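Local coordinates for protein M32 carboxypeptidase (Chitinophagaceae bacterium, PDB 7A03) that probably removes amino acids one at a time from the carboxyl ends of peptides, as a metal-dependent carboxypeptidase of the M32 family, at residues G45-G48 against Q49-T53; L54-I57 against A58-F62; P399-T402 against Q403-Q407; Q431-T434 against T435-Q439; L484-S487 against Y488-Y492. All coordinates share one frame; numbering follows the deposited sequence.

How the interactions relate
Along the chain the five contacts follow one another in numerical order, each within one short run of residues. Interactions 1 and 2 are successive stretches of helix 44-62, their centres about 14 Å apart, on the surface of the molecule. Interaction 3 forms turns in the loop between helices 382-394 and 420-439, its centre about 31 Å from that of interaction 1. Interaction 4, near the end of helix 420-439, and interaction 5, at the start of helix 486-497, have centres about 11 Å apart and join these two helices: Gln431 OE1 lies 2.8 Å from Gln485 N, a probable hydrogen bond. Helix 44-62 lies across the chain's centre from this pair, in one largely helical fold.

Interaction 1 of 5, residues G45-G48 against Q49-T53; sequences GFRG and QQITT
Arg47 and Ile51, one helical turn apart, make the apolar contact here. The bend at chi2 (61°) brings Arg47 CD to 3.8 Å from Ile51 CD1, and the two side chains run obliquely over each other; the further bend at chi3 turns NE toward a water. Ile51 CG1 also rests on the carbonyl oxygen of Arg47. With Ile51 cut back to an alanine, the aliphatic part of Arg47 would probably lose this support and a gap would be likely to open toward Leu31 and Gln35 of helix 9-37, which Ile51 also touches. Phe46 and Gln49 pack side by side, pointing the same way, with Gln49 NE2 4.0 Å from Phe46 CD1 and the ring and amide planes 76° apart.

Among the polar contacts, the water links Arg47 to Gln50: it accepts from Arg47 NE at 2.8 Å, in the guanidinium plane, and donates to Gln50 OE1 at 2.7 Å. The far end of the arginine is held by a salt bridge from NH1 to Asp34. Thr52 OG1 adds a second bond to Gly48 O at 3.1 Å, from above the carbonyl plane, while Thr52 N binds the same oxygen at 2.9 Å.

Backbone bonds complete the set, Gln49 N to Gly45 O, Gln50 N to Phe46 O and Ile51 N to Arg47 O. This i to i+4 pattern is that of a regular alpha helix, here the first turns of surface helix 44-62 laid against helix 9-37.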
loop_
_atom_site.group_PDB
_atom_site.type_symbol
_atom_site.label_atom_id
_atom_site.label_comp_id
_atom_site.label_asym_id
_atom_site.label_seq_id
_atom_site.Cartn_x
_atom_site.Cartn_y
_atom_site.Cartn_z
ATOM N N GLY A 45 6.918 -26.302 4.137
ATOM C CA GLY A 45 6.563 -26.958 2.887
ATOM C C GLY A 45 5.108 -27.376 2.869
ATOM O O GLY A 45 4.364 -27.091 1.911
ATOM N N PHE A 46 4.654 -28.004 3.963
ATOM C CA PHE A 46 3.270 -28.444 3.942
ATOM C C PHE A 46 2.343 -27.242 3.951
ATOM O O PHE A 46 1.275 -27.283 3.322
ATOM C CB PHE A 46 2.964 -29.366 5.129
ATOM C CG PHE A 46 3.263 -30.811 4.863
ATOM C CD1 PHE A 46 2.459 -31.553 4.023
ATOM C CD2 PHE A 46 4.372 -31.417 5.443
ATOM C CE1 PHE A 46 2.720 -32.892 3.770
ATOM C CE2 PHE A 46 4.658 -32.755 5.198
ATOM C CZ PHE A 46 3.821 -33.502 4.355
ATOM N N ARG A 47 2.763 -26.152 4.615
ATOM C CA ARG A 47 1.903 -24.984 4.658
ATOM C C ARG A 47 1.744 -24.400 3.264
ATOM O O ARG A 47 0.621 -24.065 2.860
ATOM C CB ARG A 47 2.443 -23.950 5.654
ATOM C CG ARG A 47 1.736 -22.568 5.578
ATOM C CD ARG A 47 0.245 -22.643 5.877
ATOM N NE ARG A 47 0.037 -23.319 7.145
ATOM C CZ ARG A 47 0.187 -22.733 8.325
ATOM N NH1 ARG A 47 0.492 -21.428 8.418
ATOM N NH2 ARG A 47 0.039 -23.460 9.421
ATOM N N GLY A 48 2.829 -24.399 2.479
ATOM C CA GLY A 48 2.709 -23.883 1.124
ATOM C C GLY A 48 1.758 -24.729 0.306
ATOM O O GLY A 48 0.868 -24.210 -0.396
ATOM N N GLN A 49 1.873 -26.047 0.465
ATOM C CA GLN A 49 1.012 -26.949 -0.271
ATOM C C GLN A 49 -0.436 -26.697 0.098
ATOM O O GLN A 49 -1.313 -26.628 -0.778
ATOM C CB GLN A 49 1.412 -28.378 0.076
ATOM C CG GLN A 49 0.577 -29.445 -0.556
ATOM C CD GLN A 49 1.101 -30.821 -0.230
ATOM O OE1 GLN A 49 2.171 -31.215 -0.700
ATOM N NE2 GLN A 49 0.363 -31.556 0.596
ATOM N N GLN A 50 -0.692 -26.467 1.386
ATOM C CA GLN A 50 -2.074 -26.317 1.805
ATOM C C GLN A 50 -2.648 -25.020 1.264
ATOM O O GLN A 50 -3.775 -25.009 0.755
ATOM C CB GLN A 50 -2.180 -26.451 3.323
ATOM C CG GLN A 50 -1.946 -27.893 3.773
ATOM C CD GLN A 50 -1.510 -28.028 5.220
ATOM O OE1 GLN A 50 -1.489 -27.057 5.967
ATOM N NE2 GLN A 50 -1.136 -29.251 5.617
ATOM N N ILE A 51 -1.841 -23.951 1.265
ATOM C CA ILE A 51 -2.330 -22.694 0.709
ATOM C C ILE A 51 -2.638 -22.868 -0.772
ATOM O O ILE A 51 -3.709 -22.449 -1.247
ATOM C CB ILE A 51 -1.336 -21.552 0.975
ATOM C CG1 ILE A 51 -1.380 -21.169 2.463
ATOM C CG2 ILE A 51 -1.671 -20.355 0.039
ATOM C CD1 ILE A 51 -0.200 -20.309 2.943
ATOM N N THR A 52 -1.765 -23.589 -1.496
ATOM C CA THR A 52 -1.975 -23.761 -2.932
ATOM C C THR A 52 -3.258 -24.534 -3.182
ATOM O O THR A 52 -4.078 -24.146 -4.029
ATOM C CB THR A 52 -0.760 -24.453 -3.549
ATOM O OG1 THR A 52 0.365 -23.573 -3.428
ATOM C CG2 THR A 52 -0.985 -24.772 -5.028
ATOM N N THR A 53 -3.518 -25.565 -2.370
ATOM C CA THR A 53 -4.726 -26.335 -2.609
ATOM C C THR A 53 -5.954 -25.455 -2.435
ATOM O O THR A 53 -6.834 -25.412 -3.312
ATOM C CB THR A 53 -4.727 -27.552 -1.687
ATOM O OG1 THR A 53 -3.832 -28.518 -2.262
ATOM C CG2 THR A 53 -6.125 -28.163 -1.560
HETATM O O HOH W 1 0.011 -25.974 7.911
#

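Interaction 2 of 5, residues L54-I57 against A58-F62; sequences LSTI and AHELF
Ile57 holds CG2 anti to its backbone nitrogen, with CG1 beside that nitrogen (chi1 -72°), and Leu61 CG takes the position that CG1 has in Ile57 (chi1 -67°). The two chains lie side by side and point the same way, and the other isoleucine branch, Ile57 CG2, meets Leu61 CD1 at 4.0 Å. Leu61 CG also sits 3.4 Å from Ile57 O, the oxygen that Leu61 N binds.

One residue back, Glu60 runs extended beyond CG, and its chain passes obliquely over Thr56. Its OE2 comes within 3.7 Å of the methyl CG2 of Thr56, a van der Waals approach, whereas Thr56 OG1 is hydrogen-bonded to Thr52 O in the preceding turn. These i to i+4 pairs belong to the last turns of helix 44-62, whose backbone bonds run from Ala58 N to Leu54 O at 2.8 Å through to Leu61 N and Ile57 O at 3.0 Å.

Ser55 OG likewise bonds backward, to Ile51 O. On the side facing helix 9-37, Leu54 and Ser55 touch Ile28, the methyl of buried Ala58 meets Arg25, and Leu61 reaches Ile21, while Phe62 packs on helix 82-100.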
loop_
_atom_site.group_PDB
_atom_site.type_symbol
_atom_site.label_atom_id
_atom_site.label_comp_id
_atom_site.label_asym_id
_atom_site.label_seq_id
_atom_site.Cartn_x
_atom_site.Cartn_y
_atom_site.Cartn_z
ATOM N N LEU A 54 -5.956 -24.643 -1.376
ATOM C CA LEU A 54 -7.112 -23.788 -1.137
ATOM C C LEU A 54 -7.234 -22.730 -2.223
ATOM O O LEU A 54 -8.346 -22.423 -2.665
ATOM C CB LEU A 54 -7.024 -23.146 0.242
ATOM C CG LEU A 54 -7.205 -24.025 1.484
ATOM C CD1 LEU A 54 -7.145 -23.136 2.701
ATOM C CD2 LEU A 54 -8.537 -24.725 1.434
ATOM N N SER A 55 -6.095 -22.209 -2.697
ATOM C CA SER A 55 -6.149 -21.173 -3.720
ATOM C C SER A 55 -6.762 -21.734 -4.985
ATOM O O SER A 55 -7.631 -21.092 -5.602
ATOM C CB SER A 55 -4.754 -20.603 -3.984
ATOM O OG SER A 55 -4.224 -19.980 -2.817
ATOM N N THR A 56 -6.385 -22.976 -5.331
ATOM C CA THR A 56 -6.948 -23.592 -6.517
ATOM C C THR A 56 -8.444 -23.751 -6.346
ATOM O O THR A 56 -9.216 -23.396 -7.245
ATOM C CB THR A 56 -6.261 -24.935 -6.794
ATOM O OG1 THR A 56 -4.869 -24.714 -7.047
ATOM C CG2 THR A 56 -6.875 -25.632 -7.990
ATOM N N ILE A 57 -8.879 -24.194 -5.158
ATOM C CA ILE A 57 -10.310 -24.352 -4.935
ATOM C C ILE A 57 -11.017 -23.010 -5.082
ATOM O O ILE A 57 -12.052 -22.913 -5.759
ATOM C CB ILE A 57 -10.574 -25.007 -3.565
ATOM C CG1 ILE A 57 -10.183 -26.490 -3.600
ATOM C CG2 ILE A 57 -12.039 -24.811 -3.130
ATOM C CD1 ILE A 57 -10.078 -27.112 -2.213
ATOM N N ALA A 58 -10.442 -21.946 -4.501
ATOM C CA ALA A 58 -11.107 -20.649 -4.586
ATOM C C ALA A 58 -11.244 -20.240 -6.035
ATOM O O ALA A 58 -12.296 -19.734 -6.456
ATOM C CB ALA A 58 -10.327 -19.586 -3.825
ATOM N N HIS A 59 -10.199 -20.505 -6.822
ATOM C CA HIS A 59 -10.217 -20.078 -8.209
ATOM C C HIS A 59 -11.261 -20.866 -8.976
ATOM O O HIS A 59 -12.018 -20.299 -9.786
ATOM C CB HIS A 59 -8.823 -20.254 -8.808
ATOM C CG HIS A 59 -8.728 -19.844 -10.245
ATOM N ND1 HIS A 59 -8.470 -18.548 -10.636
ATOM C CD2 HIS A 59 -8.871 -20.563 -11.384
ATOM C CE1 HIS A 59 -8.453 -18.486 -11.956
ATOM N NE2 HIS A 59 -8.691 -19.693 -12.434
ATOM N N GLU A 60 -11.356 -22.174 -8.687
ATOM C CA GLU A 60 -12.389 -22.983 -9.320
ATOM C C GLU A 60 -13.760 -22.395 -9.033
ATOM O O GLU A 60 -14.605 -22.288 -9.934
ATOM C CB GLU A 60 -12.320 -24.427 -8.814
ATOM C CG GLU A 60 -11.095 -25.199 -9.279
ATOM C CD GLU A 60 -10.898 -26.526 -8.543
ATOM O OE1 GLU A 60 -11.608 -26.800 -7.541
ATOM O OE2 GLU A 60 -10.027 -27.305 -8.977
ATOM N N LEU A 61 -13.978 -21.953 -7.791
ATOM C CA LEU A 61 -15.291 -21.427 -7.456
ATOM C C LEU A 61 -15.543 -20.114 -8.183
ATOM O O LEU A 61 -16.644 -19.883 -8.702
ATOM C CB LEU A 61 -15.428 -21.287 -5.941
ATOM C CG LEU A 61 -15.435 -22.631 -5.206
ATOM C CD1 LEU A 61 -15.242 -22.424 -3.707
ATOM C CD2 LEU A 61 -16.746 -23.357 -5.512
ATOM N N PHE A 62 -14.521 -19.267 -8.291
ATOM C CA PHE A 62 -14.800 -17.965 -8.873
ATOM C C PHE A 62 -14.843 -17.984 -10.393
ATOM O O PHE A 62 -15.271 -16.994 -10.996
ATOM C CB PHE A 62 -13.828 -16.901 -8.374
ATOM C CG PHE A 62 -14.216 -15.536 -8.798
ATOM C CD1 PHE A 62 -15.432 -15.006 -8.399
ATOM C CD2 PHE A 62 -13.408 -14.803 -9.645
ATOM C CE1 PHE A 62 -15.812 -13.738 -8.803
ATOM C CE2 PHE A 62 -13.784 -13.544 -10.057
ATOM C CZ PHE A 62 -14.986 -13.012 -9.635
#

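Interaction 3 of 5, residues P399-T402 against Q403-Q407; sequences PNDT and QGVLQ
Asn400 OD1 accepts two hydrogen bonds from opposite faces of its amide plane: Gln403 N at 3.1 Å and Thr402 OG1 at 2.9 Å. Asn400 CG sits between the backbone nitrogen and the carbonyl carbon (chi1 51°), which lets OD1 reach Gln403 N. Without the amide, as with an alanine, Gln403 N would probably keep only its weak bond to Asn400 O, and the Thr402 hydroxyl would be likely to lose its acceptor.

Asp401 O takes Leu406 N at 3.0 Å and, weakly, Gly404 N, the latter closing the type I turn from Asp401 to Gly404. A second type I turn, Gly404 to Gln407, is reinforced by Gln407 NE2 bonding Gly404 O at 3.1 Å. Waters bridge Asp401 OD1 to Val405 N and Thr402 OG1 to Gln403 NE2.

Outside these bonds, Pro399 CD meets Gln403 CB at 3.8 Å, and Leu406 CD1 lies 3.9 Å from Asp401 CB. Asp401 OD2 bonds Tyr129 N at the start of helix 129-150, and Gln407 bonds Leu348 O and Arg350 N. In the loop that follows helix 382-394, the two successive turns pack on Asn383 and Trp386 of that helix through Val405, and Leu406 lies against Trp120 and Ala123 of helix 103-126 and Phe132 of helix 129-150.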
loop_
_atom_site.group_PDB
_atom_site.type_symbol
_atom_site.label_atom_id
_atom_site.label_comp_id
_atom_site.label_asym_id
_atom_site.label_seq_id
_atom_site.Cartn_x
_atom_site.Cartn_y
_atom_site.Cartn_z
ATOM N N PRO A 399 25.911 1.419 -5.481
ATOM C CA PRO A 399 27.221 0.762 -5.355
ATOM C C PRO A 399 27.239 -0.687 -5.823
ATOM O O PRO A 399 28.300 -1.209 -6.177
ATOM C CB PRO A 399 27.502 0.860 -3.851
ATOM C CG PRO A 399 26.135 0.790 -3.227
ATOM C CD PRO A 399 25.198 1.484 -4.193
ATOM N N ASN A 400 26.087 -1.348 -5.805
ATOM C CA ASN A 400 25.960 -2.714 -6.294
ATOM C C ASN A 400 24.489 -2.970 -6.593
ATOM O O ASN A 400 23.622 -2.144 -6.294
ATOM C CB ASN A 400 26.514 -3.727 -5.286
ATOM C CG ASN A 400 25.947 -3.530 -3.898
ATOM O OD1 ASN A 400 24.772 -3.804 -3.650
ATOM N ND2 ASN A 400 26.781 -3.052 -2.981
ATOM N N ASP A 401 24.215 -4.137 -7.178
ATOM C CA ASP A 401 22.876 -4.403 -7.698
ATOM C C ASP A 401 21.841 -4.656 -6.602
ATOM O O ASP A 401 20.667 -4.316 -6.785
ATOM C CB ASP A 401 22.920 -5.546 -8.707
ATOM C CG ASP A 401 23.495 -5.116 -10.037
ATOM O OD1 ASP A 401 23.467 -3.899 -10.336
ATOM O OD2 ASP A 401 23.982 -5.987 -10.790
ATOM N N THR A 402 22.228 -5.251 -5.469
ATOM C CA THR A 402 21.252 -5.415 -4.393
ATOM C C THR A 402 20.842 -4.071 -3.795
ATOM O O THR A 402 19.723 -3.937 -3.290
ATOM C CB THR A 402 21.743 -6.388 -3.314
ATOM O OG1 THR A 402 22.969 -5.916 -2.750
ATOM C CG2 THR A 402 21.959 -7.777 -3.901
ATOM N N GLN A 403 21.720 -3.067 -3.854
ATOM C CA GLN A 403 21.346 -1.705 -3.491
ATOM C C GLN A 403 20.674 -0.958 -4.635
ATOM O O GLN A 403 20.294 0.206 -4.458
ATOM C CB GLN A 403 22.575 -0.928 -3.008
ATOM C CG GLN A 403 23.164 -1.449 -1.709
ATOM C CD GLN A 403 22.289 -1.133 -0.513
ATOM O OE1 GLN A 403 22.028 0.032 -0.209
ATOM N NE2 GLN A 403 21.838 -2.168 0.178
ATOM N N GLY A 404 20.528 -1.595 -5.794
ATOM C CA GLY A 404 19.938 -0.979 -6.961
ATOM C C GLY A 404 18.752 -1.753 -7.495
ATOM O O GLY A 404 17.754 -1.921 -6.794
ATOM N N VAL A 405 18.885 -2.271 -8.721
ATOM C CA VAL A 405 17.764 -2.836 -9.467
ATOM C C VAL A 405 17.193 -4.104 -8.839
ATOM O O VAL A 405 16.036 -4.453 -9.098
ATOM C CB VAL A 405 18.169 -3.038 -10.942
ATOM C CG1 VAL A 405 19.217 -4.143 -11.072
ATOM C CG2 VAL A 405 16.957 -3.340 -11.795
ATOM N N LEU A 406 17.957 -4.802 -8.008
ATOM C CA LEU A 406 17.485 -6.047 -7.416
ATOM C C LEU A 406 16.861 -5.867 -6.032
ATOM O O LEU A 406 16.632 -6.862 -5.339
ATOM C CB LEU A 406 18.627 -7.067 -7.349
ATOM C CG LEU A 406 19.222 -7.577 -8.660
ATOM C CD1 LEU A 406 20.382 -8.510 -8.366
ATOM C CD2 LEU A 406 18.164 -8.301 -9.492
ATOM N N GLN A 407 16.567 -4.630 -5.608
ATOM C CA GLN A 407 16.121 -4.435 -4.230
ATOM C C GLN A 407 14.679 -4.884 -4.005
ATOM O O GLN A 407 14.351 -5.370 -2.919
ATOM C CB GLN A 407 16.313 -2.980 -3.789
ATOM C CG GLN A 407 15.547 -1.939 -4.608
ATOM C CD GLN A 407 15.823 -0.519 -4.118
ATOM O OE1 GLN A 407 15.068 0.024 -3.317
ATOM N NE2 GLN A 407 16.924 0.072 -4.582
HETATM O O HOH W 2 21.327 -1.767 -10.251
HETATM O O HOH W 3 22.551 -4.860 -0.329
#

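Interaction 4 of 5, residues Q431-T434 against T435-Q439; sequences QFFT and TAQKQ
The closing turns of helix 420-439 bring Phe433 and Gln437 together in an i to i+4 CH-pi contact. Gln437 CG lies over one face of the Phe433 ring, 4.2 Å from its centroid and 26° off the ring normal. The extended glutamine crosses the phenylalanine obliquely, amide and ring planes 30° apart, and Gln437 CD approaches Phe433 CE2 to 3.4 Å. The phenylalanine reaches this place because its CG is anti to the backbone nitrogen (chi1 -173°), which swings the ring forward along the helix. At the far end of the amide, Gln437 NE2 is hydrogen-bonded to Asp444, so the flat group is held both by contact with Phe433 CD2 and CE2 and by its polar partner.

A second feature is the double grip on Gln431 O. Thr435 OG1 binds it at 2.8 Å and Thr435 N at 3.1 Å, the two donors coming from opposite faces of the carbonyl plane. The bond from Thr435 OG1 gives the hydroxyl of this buried residue a partner within its own helix. Regular backbone bonds follow, with Ala436 N to Phe432 O at 2.8 Å and Lys438 N to Thr434 O at 3.1 Å.

Around this helix end, Phe433 packs on Leu302 and Val307 of helix 293-307 and on Leu443 and Ile447 of helix 443-448, while Phe432 and Thr435 touch Thr480 of helix 472-480.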
loop_
_atom_site.group_PDB
_atom_site.type_symbol
_atom_site.label_atom_id
_atom_site.label_comp_id
_atom_site.label_asym_id
_atom_site.label_seq_id
_atom_site.Cartn_x
_atom_site.Cartn_y
_atom_site.Cartn_z
ATOM N N GLN A 431 -4.578 14.845 0.451
ATOM C CA GLN A 431 -5.788 15.518 0.014
ATOM C C GLN A 431 -6.912 15.231 0.991
ATOM O O GLN A 431 -7.689 16.135 1.338
ATOM C CB GLN A 431 -6.141 15.071 -1.406
ATOM C CG GLN A 431 -7.345 15.762 -2.020
ATOM C CD GLN A 431 -7.273 15.793 -3.538
ATOM O OE1 GLN A 431 -6.206 15.556 -4.123
ATOM N NE2 GLN A 431 -8.398 16.093 -4.189
ATOM N N PHE A 432 -6.961 13.993 1.509
ATOM C CA PHE A 432 -8.031 13.681 2.444
ATOM C C PHE A 432 -7.810 14.421 3.757
ATOM O O PHE A 432 -8.755 15.001 4.314
ATOM C CB PHE A 432 -8.141 12.170 2.692
ATOM C CG PHE A 432 -8.633 11.365 1.506
ATOM C CD1 PHE A 432 -9.491 11.901 0.566
ATOM C CD2 PHE A 432 -8.232 10.045 1.355
ATOM C CE1 PHE A 432 -9.931 11.138 -0.513
ATOM C CE2 PHE A 432 -8.675 9.272 0.267
ATOM C CZ PHE A 432 -9.517 9.818 -0.656
ATOM N N PHE A 433 -6.554 14.487 4.234
ATOM C CA PHE A 433 -6.379 15.049 5.568
ATOM C C PHE A 433 -6.609 16.551 5.551
ATOM O O PHE A 433 -7.290 17.100 6.429
ATOM C CB PHE A 433 -5.017 14.707 6.161
ATOM C CG PHE A 433 -4.880 15.128 7.592
ATOM C CD1 PHE A 433 -5.595 14.473 8.596
ATOM C CD2 PHE A 433 -4.080 16.214 7.941
ATOM C CE1 PHE A 433 -5.504 14.894 9.914
ATOM C CE2 PHE A 433 -3.974 16.609 9.261
ATOM C CZ PHE A 433 -4.682 15.938 10.250
ATOM N N THR A 434 -6.079 17.227 4.537
ATOM C CA THR A 434 -6.353 18.647 4.398
ATOM C C THR A 434 -7.851 18.896 4.316
ATOM O O THR A 434 -8.374 19.807 4.975
ATOM C CB THR A 434 -5.601 19.182 3.185
ATOM O OG1 THR A 434 -4.197 19.068 3.437
ATOM C CG2 THR A 434 -5.932 20.650 2.919
ATOM N N THR A 435 -8.572 18.032 3.596
ATOM C CA THR A 435 -10.011 18.229 3.505
ATOM C C THR A 435 -10.657 18.014 4.865
ATOM O O THR A 435 -11.531 18.795 5.274
ATOM C CB THR A 435 -10.602 17.308 2.440
ATOM O OG1 THR A 435 -10.035 17.648 1.165
ATOM C CG2 THR A 435 -12.118 17.477 2.365
ATOM N N ALA A 436 -10.205 16.989 5.600
ATOM C CA ALA A 436 -10.752 16.782 6.937
ATOM C C ALA A 436 -10.502 18.000 7.811
ATOM O O ALA A 436 -11.388 18.414 8.566
ATOM C CB ALA A 436 -10.191 15.509 7.572
ATOM N N GLN A 437 -9.330 18.636 7.662
ATOM C CA GLN A 437 -9.036 19.804 8.489
ATOM C C GLN A 437 -9.988 20.948 8.180
ATOM O O GLN A 437 -10.270 21.769 9.064
ATOM C CB GLN A 437 -7.587 20.245 8.295
ATOM C CG GLN A 437 -6.553 19.301 8.868
ATOM C CD GLN A 437 -5.151 19.759 8.506
ATOM O OE1 GLN A 437 -4.774 19.731 7.342
ATOM N NE2 GLN A 437 -4.387 20.205 9.498
ATOM N N LYS A 438 -10.499 21.001 6.945
ATOM C CA LYS A 438 -11.500 21.982 6.548
ATOM C C LYS A 438 -12.883 21.590 7.050
ATOM O O LYS A 438 -13.657 22.453 7.481
ATOM C CB LYS A 438 -11.512 22.072 5.019
ATOM C CG LYS A 438 -12.268 23.246 4.415
ATOM C CD LYS A 438 -12.871 22.849 3.070
ATOM C CE LYS A 438 -13.367 24.060 2.291
ATOM N NZ LYS A 438 -14.171 24.996 3.128
ATOM N N GLN A 439 -13.208 20.295 7.022
ATOM C CA GLN A 439 -14.598 19.896 7.209
ATOM C C GLN A 439 -14.951 19.582 8.655
ATOM O O GLN A 439 -16.136 19.639 9.017
ATOM C CB GLN A 439 -14.930 18.699 6.315
ATOM C CG GLN A 439 -15.014 19.031 4.832
ATOM C CD GLN A 439 -15.328 17.791 3.992
ATOM O OE1 GLN A 439 -15.400 16.677 4.517
ATOM N NE2 GLN A 439 -15.503 17.976 2.687
#

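Interaction 5 of 5, residues L484-S487 against Y488-Y492; sequences LQFS and YFLDY
Phe486 and Phe489 lean together at the start of helix 486-497, where a loop passes into the first helical turn. Their rings meet obliquely, centroids 5.9 Å apart and planes at 36°, with Phe486 CE1 reaching Phe489 CD2 at 3.7 Å. Both side chains place CG anti to the backbone nitrogen, which brings the two rings close enough to meet. Each also packs edge-to-face with Phe427 of helix 420-439, so three aromatic rings gather at this point. Another ring carbon, Phe486 CE2, lies 3.8 Å from Leu490 CB, and both residues touch Ala183 of helix 170-192.

Gln485 and Tyr488 form a separate pair. The extended glutamine passes across the tyrosine with amide and ring planes 28° apart, and Gln485 OE1 comes to 3.5 Å from Tyr488 CE1. The carbonyl Gln485 O lies in the plane of the tyrosine ring, at its edge, near CD1.

Backbone bonds then set the helix going: Leu490 N to Phe486 O and Asp491 N to Ser487 O. Tyr488 N binds Gln485 O at 3.2 Å from well above the carbonyl plane. That same oxygen, Gln485 O, accepts from a water at 2.7 Å, and this water in turn accepts the bond from Phe489 N at 3.0 Å.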
loop_
_atom_site.group_PDB
_atom_site.type_symbol
_atom_site.label_atom_id
_atom_site.label_comp_id
_atom_site.label_asym_id
_atom_site.label_seq_id
_atom_site.Cartn_x
_atom_site.Cartn_y
_atom_site.Cartn_z
ATOM N N LEU A 484 -7.882 13.780 -7.738
ATOM C CA LEU A 484 -6.581 13.742 -7.079
ATOM C C LEU A 484 -5.677 14.837 -7.629
ATOM O O LEU A 484 -5.432 14.910 -8.838
ATOM C CB LEU A 484 -5.931 12.370 -7.257
ATOM C CG LEU A 484 -4.520 12.263 -6.661
ATOM C CD1 LEU A 484 -4.521 12.640 -5.179
ATOM C CD2 LEU A 484 -3.920 10.879 -6.883
ATOM N N GLN A 485 -5.187 15.687 -6.733
ATOM C CA GLN A 485 -4.322 16.804 -7.089
ATOM C C GLN A 485 -3.091 16.755 -6.204
ATOM O O GLN A 485 -3.205 16.858 -4.976
ATOM C CB GLN A 485 -5.062 18.135 -6.933
ATOM C CG GLN A 485 -6.184 18.266 -7.943
ATOM C CD GLN A 485 -7.054 19.480 -7.724
ATOM O OE1 GLN A 485 -7.203 19.973 -6.608
ATOM N NE2 GLN A 485 -7.650 19.970 -8.806
ATOM N N PHE A 486 -1.919 16.595 -6.834
ATOM C CA PHE A 486 -0.654 16.582 -6.117
ATOM C C PHE A 486 -0.444 17.842 -5.282
ATOM O O PHE A 486 0.310 17.807 -4.302
ATOM C CB PHE A 486 0.498 16.405 -7.116
ATOM C CG PHE A 486 1.854 16.528 -6.498
ATOM C CD1 PHE A 486 2.394 15.473 -5.775
ATOM C CD2 PHE A 486 2.577 17.707 -6.604
ATOM C CE1 PHE A 486 3.631 15.578 -5.180
ATOM C CE2 PHE A 486 3.820 17.812 -6.004
ATOM C CZ PHE A 486 4.352 16.747 -5.301
ATOM N N SER A 487 -1.081 18.956 -5.655
ATOM C CA SER A 487 -0.900 20.208 -4.923
ATOM C C SER A 487 -1.148 20.051 -3.422
ATOM O O SER A 487 -0.495 20.707 -2.596
ATOM C CB SER A 487 -1.810 21.284 -5.509
ATOM O OG SER A 487 -3.171 20.896 -5.437
ATOM N N TYR A 488 -2.100 19.198 -3.042
ATOM C CA TYR A 488 -2.366 19.003 -1.621
ATOM C C TYR A 488 -1.141 18.448 -0.901
ATOM O O TYR A 488 -0.753 18.941 0.178
ATOM C CB TYR A 488 -3.551 18.057 -1.447
ATOM C CG TYR A 488 -4.917 18.634 -1.752
ATOM C CD1 TYR A 488 -5.460 18.548 -3.020
ATOM C CD2 TYR A 488 -5.678 19.227 -0.750
ATOM C CE1 TYR A 488 -6.722 19.049 -3.288
ATOM C CE2 TYR A 488 -6.943 19.731 -1.005
ATOM C CZ TYR A 488 -7.457 19.636 -2.276
ATOM O OH TYR A 488 -8.714 20.126 -2.532
ATOM N N PHE A 489 -0.533 17.397 -1.475
ATOM C CA PHE A 489 0.687 16.856 -0.895
ATOM C C PHE A 489 1.781 17.914 -0.873
ATOM O O PHE A 489 2.521 18.026 0.112
ATOM C CB PHE A 489 1.166 15.632 -1.668
ATOM C CG PHE A 489 2.361 14.978 -1.057
ATOM C CD1 PHE A 489 2.215 14.032 -0.045
ATOM C CD2 PHE A 489 3.631 15.311 -1.473
ATOM C CE1 PHE A 489 3.331 13.438 0.535
ATOM C CE2 PHE A 489 4.752 14.718 -0.892
ATOM C CZ PHE A 489 4.596 13.776 0.109
ATOM N N LEU A 490 1.890 18.710 -1.946
ATOM C CA LEU A 490 2.943 19.714 -1.980
ATOM C C LEU A 490 2.771 20.716 -0.847
ATOM O O LEU A 490 3.736 21.049 -0.155
ATOM C CB LEU A 490 2.999 20.421 -3.333
ATOM C CG LEU A 490 4.100 21.489 -3.459
ATOM C CD1 LEU A 490 5.462 20.886 -3.178
ATOM C CD2 LEU A 490 4.089 22.187 -4.815
ATOM N N ASP A 491 1.545 21.210 -0.647
ATOM C CA ASP A 491 1.333 22.225 0.386
ATOM C C ASP A 491 1.606 21.649 1.767
ATOM O O ASP A 491 2.198 22.323 2.623
ATOM C CB ASP A 491 -0.089 22.792 0.335
ATOM C CG ASP A 491 -0.376 23.567 -0.937
ATOM O OD1 ASP A 491 0.570 23.818 -1.716
ATOM O OD2 ASP A 491 -1.558 23.926 -1.136
ATOM N N TYR A 492 1.219 20.392 1.979
ATOM C CA TYR A 492 1.493 19.727 3.248
ATOM C C TYR A 492 2.999 19.584 3.480
ATOM O O TYR A 492 3.515 19.873 4.575
ATOM C CB TYR A 492 0.801 18.354 3.205
ATOM C CG TYR A 492 1.471 17.259 4.012
ATOM C CD1 TYR A 492 1.347 17.221 5.394
ATOM C CD2 TYR A 492 2.201 16.251 3.386
ATOM C CE1 TYR A 492 1.957 16.233 6.141
ATOM C CE2 TYR A 492 2.815 15.251 4.131
ATOM C CZ TYR A 492 2.685 15.257 5.504
ATOM O OH TYR A 492 3.275 14.271 6.250
HETATM O O HOH W 4 -1.946 15.334 -3.079
#